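Local coordinates for protein VIN1 (Oscarella pearsei, PDB 6BFI) that probably binds actin filaments and may take part in cell-cell adhesion, as a sponge member of the vinculin/alpha-catenin family, at residues A[5-10]-A[180-185]; A[13-18]-A[770-775]; A[133-138]-A[247-252]. All coordinates share one frame; numbering follows the deposited sequence.

Contact 1: A[5-10]-A[180-185]; sequences FHTKTL and PELTNL
Thr183 holds OG1 between its backbone N and carbonyl carbon (chi1 53°), a turn that sends the hydroxyl to Phe5 and the methyl to Thr7 and Lys8. OG1 donates to Phe5 O at 2.7 Å, in the carbonyl plane and on a lone pair, while CG2 lies against the peptide link between Thr7 and Lys8, 3.5 Å from Lys8 N. The second reaching side chain is Lys8, extended beyond CG, whose aliphatic part passes Glu181 O before NZ donates to Pro180 O at 2.9 Å. Between these two groups the backbones form a single antiparallel bridge at the non-hydrogen-bonded pair Thr7 and Leu182. One of its bonds runs from Lys8 N to Glu181 O (2.9 Å), with the donor nearly along the C=O axis, so a loop carbonyl satisfies an N-H at the start of helix 8-32. The other runs from Thr183 N to His6 O at 3.2 Å, the donor standing above the carbonyl plane. His6 O also accepts from a water, which in turn accepts from Asn184 N, and Leu182 CD2 lies 3.5 Å from His6 O. The bridge thus ties the entry to helix 8-32 to the link between helices 154-178 and 185-215. Around it, His6 rests on Met124 of helix 102-145, Leu182 packs on helix 185-215, and Phe5 reaches helix 763-778.

Contact 2: A[13-18]-A[770-775]; sequences VIDPVA and LKILAT
Thr775 meets Ala18 through its methyl and uses its hydroxyl on the flat peptide group of Lys771. That group is gripped from opposite faces of its plane: Thr775 OG1 donates to Lys771 O at 2.8 Å from one, and Thr775 N reaches the same oxygen from the other. OG1 stands beside the backbone N, anti to the carbonyl carbon (chi1 -58°), and CG2, anti to the N, lies 3.4 Å from Ala18 O. An alanine in place of Thr775 would lose both branches, and would probably leave Lys771 O with one donor fewer and open a small gap beside Ala18 O. Ile772 carries most of the remaining contact. Its CG2 touches CG2 of Ile14 at 4.1 Å, the two side chains crossing at about a right angle; CD1 rests on the backbone of Asp15, 3.9 Å from its CA, and CG1 faces Ala18 CB. The Asp15 carboxylate comes near the amine of Lys771, but OD1 and NZ stay 4.7 Å apart, so any charge attraction is probably modest. The axes of the short segments approach to 9.6 Å and make an angle of 53°; the packing joins N-terminal helix 8-32 to helix 763-778, near the C-terminus, consistent with the head-to-tail association of vinculins. Helix 102-145 packs against helix 8-32 at Val13 and Val17, whereas helices 718-745 and 786-817 pack against helix 763-778 at Leu770.

Contact 3: A[133-138]-A[247-252]; sequences KMVKVC and RVLQLT
Met134 and Cys138, which both touch Leu249, are joined by a backbone bond from Cys138 N to Met134 O at 3.0 Å. This single helical turn sets their side chains on the same face of helix 102-145, and Leu249 fits against both. The fork of Leu249 divides the work: CD1 meets Met134 CB at 3.9 Å and Cys138 SG at 4.1 Å, while CD2 touches Met134 SD at 3.7 Å. Met134 is extended beyond CG and crosses Leu249 at about a right angle, and its thioether meets the leucine at SD. Val135 adds a second patch, on Leu249 and on Gln250 just past the end of helix 224-249. Its CG2 stands 4.4 Å from Leu249 CB and 3.7 Å from Gln250 NE2, and CG1 also approaches that amide nitrogen, at 3.9 Å. The glutamine chain is extended beyond CG and passes across the valine at about a right angle, so that its CG and CD pack on CG2 as well. At this point the chain leaves the helix, with Gln250 N bonded to Arg247 O. Met134 and Cys138 also contact helix 154-178, and Val248 packs on helix 185-215. The side where Val135 meets Gln250 is the more open one, whereas the buried cluster of Met134, Cys138 and Leu249 is consistent with the apolar interior of the helical bundles from which vinculin-family proteins are built.

Overall arrangement
Contact 1 lies on the same side of the chain's centre as each of the other two, and stands between them. Its centre is about 15 Å from that of contact 2 and about 14 Å from that of contact 3. Phe5 makes the first connection, with CZ 3.6 Å from Leu773 CD2; His6 makes the second, with NE2 3.7 Å from Thr252 CG2. Contacts 2 and 3 do not touch, their nearest atoms being about 10 Å apart, although helix 102-145 packs on helix 8-32 beside contact 2 and supplies one side of contact 3. Contact 1 interleaves with each of the others along the sequence, whereas contact 3 is nested within the long span closed by contact 2.

Contact 1: A[5-10]-A[180-185]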
loop_
_atom_site.group_PDB
_atom_site.type_symbol
_atom_site.label_atom_id
_atom_site.label_comp_id
_atom_site.label_asym_id
_atom_site.label_seq_id
_atom_site.Cartn_x
_atom_site.Cartn_y
_atom_site.Cartn_z
ATOM N N PHE A 5 -5.933 19.393 -11.809
ATOM C CA PHE A 5 -6.799 19.312 -10.638
ATOM C C PHE A 5 -6.071 18.698 -9.448
ATOM O O PHE A 5 -6.691 18.008 -8.632
ATOM C CB PHE A 5 -8.078 18.513 -10.931
ATOM C CG PHE A 5 -8.026 17.724 -12.207
ATOM C CD1 PHE A 5 -7.251 16.578 -12.301
ATOM C CD2 PHE A 5 -8.763 18.122 -13.309
ATOM C CE1 PHE A 5 -7.207 15.846 -13.477
ATOM C CE2 PHE A 5 -8.725 17.398 -14.487
ATOM C CZ PHE A 5 -7.947 16.259 -14.571
ATOM N N HIS A 6 -4.764 18.939 -9.334
ATOM C CA HIS A 6 -3.963 18.442 -8.222
ATOM C C HIS A 6 -4.140 19.265 -6.954
ATOM O O HIS A 6 -3.498 18.962 -5.943
ATOM C CB HIS A 6 -2.481 18.416 -8.613
ATOM C CG HIS A 6 -1.954 19.743 -9.067
ATOM N ND1 HIS A 6 -1.159 20.540 -8.271
ATOM C CD2 HIS A 6 -2.112 20.413 -10.233
ATOM C CE1 HIS A 6 -0.848 21.643 -8.929
ATOM N NE2 HIS A 6 -1.414 21.591 -10.121
ATOM N N THR A 7 -5.005 20.276 -6.980
ATOM C CA THR A 7 -5.180 21.215 -5.885
ATOM C C THR A 7 -6.668 21.395 -5.614
ATOM O O THR A 7 -7.471 21.454 -6.550
ATOM C CB THR A 7 -4.506 22.558 -6.227
ATOM O OG1 THR A 7 -3.124 22.516 -5.843
ATOM C CG2 THR A 7 -5.184 23.720 -5.536
ATOM N N LYS A 8 -7.032 21.458 -4.327
ATOM C CA LYS A 8 -8.434 21.619 -3.952
ATOM C C LYS A 8 -9.034 22.899 -4.520
ATOM O O LYS A 8 -10.233 22.941 -4.818
ATOM C CB LYS A 8 -8.579 21.598 -2.431
ATOM C CG LYS A 8 -8.270 20.253 -1.800
ATOM C CD LYS A 8 -8.301 20.333 -0.281
ATOM C CE LYS A 8 -8.051 18.974 0.347
ATOM N NZ LYS A 8 -8.102 19.041 1.834
ATOM N N THR A 9 -8.228 23.953 -4.667
ATOM C CA THR A 9 -8.711 25.165 -5.320
ATOM C C THR A 9 -8.965 24.926 -6.803
ATOM O O THR A 9 -9.979 25.382 -7.349
ATOM C CB THR A 9 -7.708 26.302 -5.125
ATOM O OG1 THR A 9 -7.567 26.581 -3.726
ATOM C CG2 THR A 9 -8.170 27.559 -5.847
ATOM N N LEU A 10 -8.054 24.210 -7.468
ATOM C CA LEU A 10 -8.231 23.890 -8.881
ATOM C C LEU A 10 -9.526 23.124 -9.114
ATOM O O LEU A 10 -10.364 23.534 -9.921
ATOM C CB LEU A 10 -7.036 23.083 -9.388
ATOM C CG LEU A 10 -5.848 23.874 -9.932
ATOM C CD1 LEU A 10 -4.679 22.946 -10.206
ATOM C CD2 LEU A 10 -6.247 24.609 -11.197
ATOM N N PRO A 180 -2.102 19.875 3.049
ATOM C CA PRO A 180 -3.569 19.884 3.189
ATOM C C PRO A 180 -4.312 20.435 1.980
ATOM O O PRO A 180 -5.550 20.400 1.967
ATOM C CB PRO A 180 -3.799 20.771 4.421
ATOM C CG PRO A 180 -2.547 20.657 5.196
ATOM C CD PRO A 180 -1.469 20.611 4.160
ATOM N N GLU A 181 -3.613 20.944 0.967
ATOM C CA GLU A 181 -4.265 21.501 -0.210
ATOM C C GLU A 181 -4.296 20.543 -1.392
ATOM O O GLU A 181 -4.991 20.824 -2.373
ATOM C CB GLU A 181 -3.574 22.805 -0.632
ATOM C CG GLU A 181 -3.769 23.952 0.346
ATOM C CD GLU A 181 -3.064 25.224 -0.093
ATOM O OE1 GLU A 181 -2.093 25.132 -0.874
ATOM O OE2 GLU A 181 -3.484 26.318 0.342
ATOM N N LEU A 182 -3.575 19.429 -1.326
ATOM C CA LEU A 182 -3.495 18.518 -2.458
ATOM C C LEU A 182 -4.715 17.604 -2.511
ATOM O O LEU A 182 -5.260 17.202 -1.479
ATOM C CB LEU A 182 -2.214 17.687 -2.380
ATOM C CG LEU A 182 -0.898 18.471 -2.440
ATOM C CD1 LEU A 182 0.298 17.528 -2.394
ATOM C CD2 LEU A 182 -0.844 19.350 -3.682
ATOM N N THR A 183 -5.150 17.291 -3.731
ATOM C CA THR A 183 -6.276 16.390 -3.941
ATOM C C THR A 183 -5.865 14.927 -3.963
ATOM O O THR A 183 -6.727 14.053 -3.826
ATOM C CB THR A 183 -6.991 16.726 -5.254
ATOM O OG1 THR A 183 -6.036 16.752 -6.324
ATOM C CG2 THR A 183 -7.682 18.076 -5.159
ATOM N N ASN A 184 -4.577 14.648 -4.137
ATOM C CA ASN A 184 -4.060 13.287 -4.139
ATOM C C ASN A 184 -3.594 12.929 -2.733
ATOM O O ASN A 184 -2.644 13.529 -2.219
ATOM C CB ASN A 184 -2.909 13.162 -5.136
ATOM C CG ASN A 184 -2.543 11.725 -5.434
ATOM O OD1 ASN A 184 -2.593 10.859 -4.558
ATOM N ND2 ASN A 184 -2.173 11.462 -6.675
ATOM N N LEU A 185 -4.263 11.955 -2.114
ATOM C CA LEU A 185 -3.905 11.561 -0.756
ATOM C C LEU A 185 -2.508 10.956 -0.690
ATOM O O LEU A 185 -1.819 11.106 0.326
ATOM C CB LEU A 185 -4.934 10.572 -0.207
ATOM C CG LEU A 185 -6.326 11.126 0.100
ATOM C CD1 LEU A 185 -7.283 9.996 0.451
ATOM C CD2 LEU A 185 -6.261 12.145 1.230
HETATM O O HOH W 1 -2.646 16.422 -5.470
#

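Contact 2: A[13-18]-A[770-775]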
loop_
_atom_site.group_PDB
_atom_site.type_symbol
_atom_site.label_atom_id
_atom_site.label_comp_id
_atom_site.label_asym_id
_atom_site.label_seq_id
_atom_site.Cartn_x
_atom_site.Cartn_y
_atom_site.Cartn_z
ATOM N N VAL A 13 -12.762 25.199 -8.309
ATOM C CA VAL A 13 -13.131 26.197 -9.315
ATOM C C VAL A 13 -13.541 25.554 -10.632
ATOM O O VAL A 13 -14.561 25.911 -11.222
ATOM C CB VAL A 13 -11.972 27.202 -9.513
ATOM C CG1 VAL A 13 -12.178 28.006 -10.790
ATOM C CG2 VAL A 13 -11.838 28.124 -8.308
ATOM N N ILE A 14 -12.758 24.596 -11.113
ATOM C CA ILE A 14 -12.948 24.063 -12.457
ATOM C C ILE A 14 -14.152 23.125 -12.534
ATOM O O ILE A 14 -14.823 23.057 -13.574
ATOM C CB ILE A 14 -11.652 23.372 -12.931
ATOM C CG1 ILE A 14 -10.549 24.420 -13.110
ATOM C CG2 ILE A 14 -11.868 22.595 -14.221
ATOM C CD1 ILE A 14 -9.250 23.858 -13.634
ATOM N N ASP A 15 -14.460 22.403 -11.455
ATOM C CA ASP A 15 -15.561 21.439 -11.500
ATOM C C ASP A 15 -16.895 22.081 -11.880
ATOM O O ASP A 15 -17.511 21.641 -12.870
ATOM C CB ASP A 15 -15.629 20.686 -10.166
ATOM C CG ASP A 15 -16.755 19.678 -10.124
ATOM O OD1 ASP A 15 -16.600 18.586 -10.710
ATOM O OD2 ASP A 15 -17.796 19.974 -9.500
ATOM N N PRO A 16 -17.391 23.112 -11.179
ATOM C CA PRO A 16 -18.703 23.663 -11.559
ATOM C C PRO A 16 -18.707 24.328 -12.925
ATOM O O PRO A 16 -19.723 24.255 -13.628
ATOM C CB PRO A 16 -19.002 24.669 -10.439
ATOM C CG PRO A 16 -17.665 25.072 -9.937
ATOM C CD PRO A 16 -16.812 23.842 -10.034
ATOM N N VAL A 17 -17.607 24.967 -13.327
ATOM C CA VAL A 17 -17.563 25.599 -14.641
ATOM C C VAL A 17 -17.596 24.545 -15.741
ATOM O O VAL A 17 -18.288 24.705 -16.755
ATOM C CB VAL A 17 -16.326 26.508 -14.760
ATOM C CG1 VAL A 17 -16.327 27.235 -16.098
ATOM C CG2 VAL A 17 -16.287 27.503 -13.609
ATOM N N ALA A 18 -16.848 23.453 -15.563
ATOM C CA ALA A 18 -16.915 22.354 -16.521
ATOM C C ALA A 18 -18.315 21.759 -16.568
ATOM O O ALA A 18 -18.789 21.344 -17.633
ATOM C CB ALA A 18 -15.885 21.281 -16.168
ATOM N N LEU A 770 -13.118 12.425 -14.027
ATOM C CA LEU A 770 -13.735 11.789 -15.187
ATOM C C LEU A 770 -14.726 12.729 -15.857
ATOM O O LEU A 770 -14.713 12.893 -17.081
ATOM C CB LEU A 770 -14.424 10.486 -14.775
ATOM C CG LEU A 770 -15.176 9.753 -15.890
ATOM C CD1 LEU A 770 -14.212 9.211 -16.937
ATOM C CD2 LEU A 770 -16.033 8.635 -15.321
ATOM N N LYS A 771 -15.598 13.359 -15.065
ATOM C CA LYS A 771 -16.568 14.282 -15.646
ATOM C C LYS A 771 -15.875 15.476 -16.289
ATOM O O LYS A 771 -16.234 15.887 -17.401
ATOM C CB LYS A 771 -17.563 14.742 -14.582
ATOM C CG LYS A 771 -18.464 13.631 -14.071
ATOM C CD LYS A 771 -19.531 14.168 -13.137
ATOM C CE LYS A 771 -18.918 14.786 -11.895
ATOM N NZ LYS A 771 -19.967 15.308 -10.978
ATOM N N ILE A 772 -14.868 16.038 -15.615
ATOM C CA ILE A 772 -14.160 17.186 -16.180
ATOM C C ILE A 772 -13.480 16.804 -17.491
ATOM O O ILE A 772 -13.609 17.500 -18.507
ATOM C CB ILE A 772 -13.154 17.752 -15.162
ATOM C CG1 ILE A 772 -13.887 18.298 -13.936
ATOM C CG2 ILE A 772 -12.299 18.833 -15.805
ATOM C CD1 ILE A 772 -12.969 18.818 -12.851
ATOM N N LEU A 773 -12.755 15.683 -17.492
ATOM C CA LEU A 773 -11.974 15.304 -18.664
ATOM C C LEU A 773 -12.863 14.883 -19.825
ATOM O O LEU A 773 -12.507 15.108 -20.988
ATOM C CB LEU A 773 -10.998 14.185 -18.302
ATOM C CG LEU A 773 -9.882 14.577 -17.325
ATOM C CD1 LEU A 773 -9.084 13.354 -16.883
ATOM C CD2 LEU A 773 -8.973 15.627 -17.934
ATOM N N ALA A 774 -14.012 14.265 -19.537
ATOM C CA ALA A 774 -14.963 13.954 -20.597
ATOM C C ALA A 774 -15.582 15.222 -21.167
ATOM O O ALA A 774 -15.819 15.312 -22.378
ATOM C CB ALA A 774 -16.048 13.018 -20.072
ATOM N N THR A 775 -15.856 16.214 -20.312
ATOM C CA THR A 775 -16.356 17.490 -20.818
ATOM C C THR A 775 -15.317 18.179 -21.693
ATOM O O THR A 775 -15.663 18.815 -22.697
ATOM C CB THR A 775 -16.770 18.395 -19.657
ATOM O OG1 THR A 775 -17.763 17.734 -18.865
ATOM C CG2 THR A 775 -17.341 19.707 -20.177
#

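Contact 3: A[133-138]-A[247-252]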
loop_
_atom_site.group_PDB
_atom_site.type_symbol
_atom_site.label_atom_id
_atom_site.label_comp_id
_atom_site.label_asym_id
_atom_site.label_seq_id
_atom_site.Cartn_x
_atom_site.Cartn_y
_atom_site.Cartn_z
ATOM N N LYS A 133 8.516 28.976 -4.882
ATOM C CA LYS A 133 8.925 29.508 -3.583
ATOM C C LYS A 133 9.291 28.386 -2.614
ATOM O O LYS A 133 10.374 28.395 -2.006
ATOM C CB LYS A 133 7.809 30.378 -3.004
ATOM C CG LYS A 133 8.095 30.903 -1.610
ATOM C CD LYS A 133 6.806 31.196 -0.862
ATOM C CE LYS A 133 5.997 29.923 -0.639
ATOM N NZ LYS A 133 6.751 28.915 0.160
ATOM N N MET A 134 8.394 27.405 -2.459
ATOM C CA MET A 134 8.645 26.301 -1.532
ATOM C C MET A 134 9.942 25.577 -1.877
ATOM O O MET A 134 10.805 25.371 -1.011
ATOM C CB MET A 134 7.466 25.326 -1.548
ATOM C CG MET A 134 6.108 25.992 -1.416
ATOM S SD MET A 134 4.779 24.823 -1.070
ATOM C CE MET A 134 3.430 25.949 -0.718
ATOM N N VAL A 135 10.096 25.191 -3.147
ATOM C CA VAL A 135 11.310 24.516 -3.596
ATOM C C VAL A 135 12.536 25.379 -3.338
ATOM O O VAL A 135 13.607 24.863 -3.009
ATOM C CB VAL A 135 11.179 24.133 -5.085
ATOM C CG1 VAL A 135 12.511 23.661 -5.650
ATOM C CG2 VAL A 135 10.122 23.053 -5.256
ATOM N N LYS A 136 12.399 26.699 -3.468
ATOM C CA LYS A 136 13.503 27.599 -3.139
ATOM C C LYS A 136 13.929 27.432 -1.682
ATOM O O LYS A 136 15.118 27.240 -1.387
ATOM C CB LYS A 136 13.090 29.041 -3.435
ATOM C CG LYS A 136 14.043 30.117 -2.949
ATOM C CD LYS A 136 13.489 31.493 -3.309
ATOM C CE LYS A 136 14.266 32.618 -2.645
ATOM N NZ LYS A 136 13.635 33.947 -2.910
ATOM N N VAL A 137 12.965 27.472 -0.756
ATOM C CA VAL A 137 13.290 27.281 0.660
ATOM C C VAL A 137 13.979 25.936 0.878
ATOM O O VAL A 137 15.058 25.856 1.490
ATOM C CB VAL A 137 12.021 27.407 1.521
ATOM C CG1 VAL A 137 12.292 26.928 2.938
ATOM C CG2 VAL A 137 11.522 28.845 1.525
ATOM N N CYS A 138 13.365 24.857 0.374
ATOM C CA CYS A 138 13.928 23.520 0.559
ATOM C C CYS A 138 15.348 23.430 0.012
ATOM O O CYS A 138 16.211 22.771 0.604
ATOM C CB CYS A 138 13.034 22.476 -0.113
ATOM S SG CYS A 138 11.341 22.407 0.515
ATOM N N ARG A 247 10.588 16.775 -4.943
ATOM C CA ARG A 247 10.014 16.073 -6.086
ATOM C C ARG A 247 8.495 16.000 -5.985
ATOM O O ARG A 247 7.783 16.260 -6.962
ATOM C CB ARG A 247 10.613 14.671 -6.198
ATOM C CG ARG A 247 10.261 13.967 -7.498
ATOM C CD ARG A 247 10.676 12.505 -7.477
ATOM N NE ARG A 247 9.886 11.732 -6.522
ATOM C CZ ARG A 247 8.720 11.159 -6.809
ATOM N NH1 ARG A 247 8.202 11.272 -8.025
ATOM N NH2 ARG A 247 8.069 10.474 -5.877
ATOM N N VAL A 248 7.979 15.644 -4.807
ATOM C CA VAL A 248 6.535 15.534 -4.624
ATOM C C VAL A 248 5.876 16.904 -4.690
ATOM O O VAL A 248 4.746 17.035 -5.177
ATOM C CB VAL A 248 6.226 14.814 -3.298
ATOM C CG1 VAL A 248 4.724 14.688 -3.092
ATOM C CG2 VAL A 248 6.885 13.443 -3.277
ATOM N N LEU A 249 6.567 17.944 -4.209
ATOM C CA LEU A 249 6.042 19.302 -4.298
ATOM C C LEU A 249 5.759 19.707 -5.738
ATOM O O LEU A 249 4.827 20.476 -5.994
ATOM C CB LEU A 249 7.024 20.290 -3.661
ATOM C CG LEU A 249 6.854 20.609 -2.175
ATOM C CD1 LEU A 249 8.021 21.441 -1.659
ATOM C CD2 LEU A 249 5.544 21.337 -1.946
ATOM N N GLN A 250 6.541 19.196 -6.687
ATOM C CA GLN A 250 6.447 19.598 -8.083
ATOM C C GLN A 250 5.577 18.670 -8.922
ATOM O O GLN A 250 5.440 18.897 -10.128
ATOM C CB GLN A 250 7.849 19.686 -8.693
ATOM C CG GLN A 250 8.723 20.766 -8.067
ATOM C CD GLN A 250 10.138 20.766 -8.612
ATOM O OE1 GLN A 250 10.678 19.718 -8.965
ATOM N NE2 GLN A 250 10.746 21.947 -8.686
ATOM N N LEU A 251 4.988 17.637 -8.324
ATOM C CA LEU A 251 4.089 16.760 -9.058
ATOM C C LEU A 251 2.741 17.440 -9.249
ATOM O O LEU A 251 2.137 17.924 -8.286
ATOM C CB LEU A 251 3.914 15.430 -8.328
ATOM C CG LEU A 251 5.089 14.456 -8.428
ATOM C CD1 LEU A 251 4.737 13.126 -7.776
ATOM C CD2 LEU A 251 5.492 14.255 -9.880
ATOM N N THR A 252 2.275 17.483 -10.496
ATOM C CA THR A 252 0.970 18.036 -10.836
ATOM C C THR A 252 0.094 16.993 -11.522
ATOM O O THR A 252 -0.768 17.331 -12.334
ATOM C CB THR A 252 1.114 19.275 -11.719
ATOM O OG1 THR A 252 1.753 18.918 -12.953
ATOM C CG2 THR A 252 1.942 20.341 -11.016
#